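Local coordinates for EAL domain protein (Vibrio cholerae serotype O1, PDB 6IJ2) that hydrolyses the cyclic dinucleotides c-di-GMP and cGAMP as a metal-dependent EAL-family phosphodiesterase, held here with bound 5'-pGpG, at residues P212-V217 against A224-A229. The protein carries 1 engineered substitution. Residues are numbered along the deposited sequence; the frame is centred on the assembly and turned at random.
With CA (calcium ion), chain I; nucleotides of chain B.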
ATOM      1  N   PRO A 212      14.183  10.207   1.015  1.00 28.13           N
ATOM      2  CA  PRO A 212      13.843   9.004   1.765  1.00 26.86           C
ATOM      3  C   PRO A 212      14.404   9.039   3.168  1.00 24.44           C
ATOM      4  O   PRO A 212      15.405   9.701   3.453  1.00 27.19           O
ATOM      5  CB  PRO A 212      14.500   7.883   0.950  1.00 28.55           C
ATOM      6  CG  PRO A 212      15.716   8.547   0.392  1.00 26.94           C
ATOM      7  CD  PRO A 212      15.311   9.973   0.093  1.00 28.68           C
ATOM      8  N   LEU A 213      13.728   8.302   4.048  1.00 21.80           N
ATOM      9  CA  LEU A 213      14.135   8.145   5.437  1.00 26.41           C
ATOM     10  C   LEU A 213      13.836   6.712   5.845  1.00 25.62           C
ATOM     11  O   LEU A 213      12.675   6.298   5.825  1.00 27.29           O
ATOM     12  CB  LEU A 213      13.377   9.127   6.333  1.00 26.27           C
ATOM     13  CG  LEU A 213      13.799   9.354   7.787  1.00 26.62           C
ATOM     14  CD1 LEU A 213      13.140  10.627   8.301  1.00 27.23           C
ATOM     15  CD2 LEU A 213      13.379   8.163   8.649  1.00 24.01           C
ATOM     16  N   ALA A 214      14.851   5.973   6.276  1.00 24.47           N
ATOM     17  CA  ALA A 214      14.659   4.578   6.646  1.00 25.69           C
ATOM     18  C   ALA A 214      14.324   4.467   8.129  1.00 24.19           C
ATOM     19  O   ALA A 214      15.116   4.897   8.979  1.00 25.98           O
ATOM     20  CB  ALA A 214      15.908   3.759   6.306  1.00 26.17           C
ATOM     21  N   GLU A 215      13.158   3.890   8.433  1.00 22.10           N
ATOM     22  CA  GLU A 215      12.688   3.687   9.798  1.00 23.02           C
ATOM     23  C   GLU A 215      13.128   2.342  10.365  1.00 25.10           C
ATOM     24  O   GLU A 215      13.284   1.355   9.644  1.00 29.10           O
ATOM     25  CB  GLU A 215      11.161   3.756   9.879  1.00 30.08           C
ATOM     26  CG  GLU A 215      10.530   5.080   9.463  1.00 31.56           C
ATOM     27  CD  GLU A 215       9.015   5.086   9.678  1.00 32.90           C
ATOM     28  OE1 GLU A 215       8.500   6.103  10.166  1.00 31.14           O
ATOM     29  OE2 GLU A 215       8.336   4.072   9.376  1.00 33.18           O
ATOM     30  N   GLY A 216      13.284   2.312  11.686  1.00 26.75           N
ATOM     31  CA  GLY A 216      13.453   1.052  12.387  1.00 28.26           C
ATOM     32  C   GLY A 216      14.749   0.324  12.114  1.00 29.90           C
ATOM     33  O   GLY A 216      14.776  -0.911  12.171  1.00 29.14           O
ATOM     34  N   VAL A 217      15.823   1.052  11.816  1.00 26.27           N
ATOM     35  CA  VAL A 217      17.133   0.429  11.651  1.00 26.82           C
ATOM     36  C   VAL A 217      17.591  -0.111  12.995  1.00 31.04           C
ATOM     37  O   VAL A 217      17.633   0.626  13.988  1.00 32.16           O
ATOM     38  CB  VAL A 217      18.140   1.435  11.077  1.00 28.67           C
ATOM     39  CG1 VAL A 217      19.521   0.809  10.980  1.00 28.52           C
ATOM     40  CG2 VAL A 217      17.666   1.916   9.729  1.00 28.11           C
ATOM     41  N   ALA A 224      24.542  -0.028   7.025  1.00 26.53           N
ATOM     42  CA  ALA A 224      25.605   0.078   6.030  1.00 28.72           C
ATOM     43  C   ALA A 224      25.074  -0.207   4.634  1.00 29.18           C
ATOM     44  O   ALA A 224      25.503   0.428   3.655  1.00 27.04           O
ATOM     45  CB  ALA A 224      26.753  -0.877   6.371  1.00 27.93           C
ATOM     46  N   TRP A 225      24.154  -1.166   4.516  1.00 27.29           N
ATOM     47  CA  TRP A 225      23.542  -1.427   3.223  1.00 25.23           C
ATOM     48  C   TRP A 225      22.755  -0.209   2.756  1.00 24.94           C
ATOM     49  O   TRP A 225      22.887   0.230   1.606  1.00 25.40           O
ATOM     50  CB  TRP A 225      22.649  -2.682   3.293  1.00 24.89           C
ATOM     51  CG  TRP A 225      22.285  -3.126   1.935  1.00 27.68           C
ATOM     52  CD1 TRP A 225      22.926  -4.083   1.178  1.00 27.39           C
ATOM     53  CD2 TRP A 225      21.234  -2.610   1.119  1.00 27.06           C
ATOM     54  NE1 TRP A 225      22.346  -4.169  -0.042  1.00 28.98           N
ATOM     55  CE2 TRP A 225      21.299  -3.288  -0.112  1.00 25.75           C
ATOM     56  CE3 TRP A 225      20.242  -1.640   1.307  1.00 30.54           C
ATOM     57  CZ2 TRP A 225      20.409  -3.034  -1.156  1.00 30.18           C
ATOM     58  CZ3 TRP A 225      19.357  -1.385   0.267  1.00 30.83           C
ATOM     59  CH2 TRP A 225      19.447  -2.080  -0.947  1.00 30.57           C
ATOM     60  N   LEU A 226      21.947   0.369   3.654  1.00 25.02           N
ATOM     61  CA  LEU A 226      21.105   1.506   3.289  1.00 24.49           C
ATOM     62  C   LEU A 226      21.947   2.726   2.928  1.00 25.03           C
ATOM     63  O   LEU A 226      21.620   3.457   1.984  1.00 24.26           O
ATOM     64  CB  LEU A 226      20.156   1.832   4.444  1.00 21.94           C
ATOM     65  CG  LEU A 226      19.105   0.743   4.676  1.00 25.34           C
ATOM     66  CD1 LEU A 226      18.509   0.926   6.062  1.00 30.31           C
ATOM     67  CD2 LEU A 226      18.047   0.827   3.588  1.00 24.88           C
ATOM     68  N   LYS A 227      23.054   2.925   3.635  1.00 22.86           N
ATOM     69  CA  LYS A 227      23.927   4.059   3.326  1.00 25.36           C
ATOM     70  C   LYS A 227      24.535   3.898   1.941  1.00 31.10           C
ATOM     71  O   LYS A 227      24.622   4.863   1.169  1.00 25.97           O
ATOM     72  CB  LYS A 227      25.022   4.190   4.378  1.00 26.16           C
ATOM     73  CG  LYS A 227      25.909   5.439   4.200  1.00 28.23           C
ATOM     74  CD  LYS A 227      26.901   5.573   5.350  1.00 30.34           C
ATOM     75  CE  LYS A 227      27.895   6.712   5.117  1.00 43.28           C
ATOM     76  NZ  LYS A 227      28.937   6.299   4.125  1.00 49.53           N
ATOM     77  N   ALA A 228      24.964   2.678   1.608  1.00 25.32           N
ATOM     78  CA  ALA A 228      25.536   2.451   0.286  1.00 28.10           C
ATOM     79  C   ALA A 228      24.489   2.634  -0.803  1.00 25.96           C
ATOM     80  O   ALA A 228      24.806   3.123  -1.897  1.00 27.77           O
ATOM     81  CB  ALA A 228      26.141   1.049   0.209  1.00 33.99           C
ATOM     82  N   ALA A 229      23.236   2.283  -0.508  1.00 24.84           N
ATOM     83  CA  ALA A 229      22.165   2.396  -1.488  1.00 26.76           C
ATOM     84  C   ALA A 229      21.743   3.838  -1.741  1.00 24.75           C
ATOM     85  O   ALA A 229      21.034   4.090  -2.727  1.00 30.32           O
ATOM     86  CB  ALA A 229      20.959   1.560  -1.040  1.00 28.87           C
TER
HETATM   87 CA    CA I 601       6.282   5.084   9.867  1.00 29.69          CA
ATOM     88  OP3   G B   1       6.044   4.712  12.166  1.00 44.09           O
ATOM     89  P     G B   1       5.210   4.860  13.329  1.00 45.15           P
ATOM     90  OP1   G B   1       5.150   6.224  13.754  1.00 44.57           O
ATOM     91  OP2   G B   1       3.982   4.213  13.005  1.00 47.43           O
ATOM     92  O5'   G B   1       5.946   3.970  14.397  1.00 45.04           O
ATOM     93  C5'   G B   1       6.707   4.544  15.454  1.00 44.08           C
ATOM     94  C4'   G B   1       7.009   3.494  16.497  1.00 45.19           C
ATOM     95  O4'   G B   1       8.193   2.767  16.114  1.00 45.46           O
ATOM     96  C3'   G B   1       7.276   4.003  17.918  1.00 45.65           C
ATOM     97  O3'   G B   1       6.556   3.294  18.906  1.00 47.42           O
ATOM     98  C2'   G B   1       8.760   3.730  18.112  1.00 44.70           C
ATOM     99  O2'   G B   1       9.157   3.407  19.412  1.00 56.29           O
ATOM    100  C1'   G B   1       8.953   2.496  17.249  1.00 45.20           C
ATOM    101  N9    G B   1      10.335   2.297  16.841  1.00 45.30           N
ATOM    102  C8    G B   1      11.259   3.268  16.550  1.00 42.91           C
ATOM    103  N7    G B   1      12.416   2.784  16.203  1.00 42.87           N
ATOM    104  C5    G B   1      12.243   1.412  16.257  1.00 44.39           C
ATOM    105  C6    G B   1      13.152   0.360  15.978  1.00 45.38           C
ATOM    106  O6    G B   1      14.322   0.435  15.632  1.00 44.99           O
ATOM    107  N1    G B   1      12.569  -0.884  16.169  1.00 47.41           N
ATOM    108  C2    G B   1      11.274  -1.088  16.565  1.00 48.98           C
ATOM    109  N2    G B   1      10.891  -2.357  16.673  1.00 50.93           N
ATOM    110  N3    G B   1      10.413  -0.119  16.812  1.00 47.49           N
ATOM    111  C4    G B   1      10.960   1.097  16.638  1.00 45.43           C
TER
HETATM  112  O   HOH W   1       5.558   2.910   9.427  1.00 27.81           O
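Leu226 reaches from helix 220-229 toward the end of strand 211-214 and makes the contact with a single methyl, CD1. That methyl lies 3.9 Å from Ala214 CB and again 3.9 Å from Val217 CG2, so the three methyls form a small triangle. With CG of Leu226 anti to its carbonyl carbon (chi1 -68°), the side chain runs from the helix to the end of the strand and the loop that follows it. Val217 points back toward the helix, so the two side chains run antiparallel and meet flank to flank. In Val217, chi1 of 177° sets CG1 anti to the backbone N and leaves CG2, beside that N, to meet Leu226 CD1. Met234 on Leu226 and Phe239 on Val217, both from strand 233-244, extend this apolar layer. The contact thus seats the helix of a beta-alpha-beta unit against the outside of the TIM-type barrel usual for EAL domains.

The CB of Ala214 points toward the helix, that of Glu215 away from it. Stretched out past CG, Glu215 takes a calcium ion in bidentate fashion, slightly lopsided, with OE1 at 2.5 Å and OE2 at 2.3 Å from the metal, which probably helps fix the carboxylate's rotation. The same ion binds OP3 of G1 of chain B at 2.3 Å, along with a water; Asp158 and Asp159 are also ligands. At the turn, Gly216 CA comes within 3.4 Å of the guanine O6 of G1.

Buried, non-directional methyl packing sets the spacing between helix and strand end rather than a bonded register, behind the residue that holds the metal.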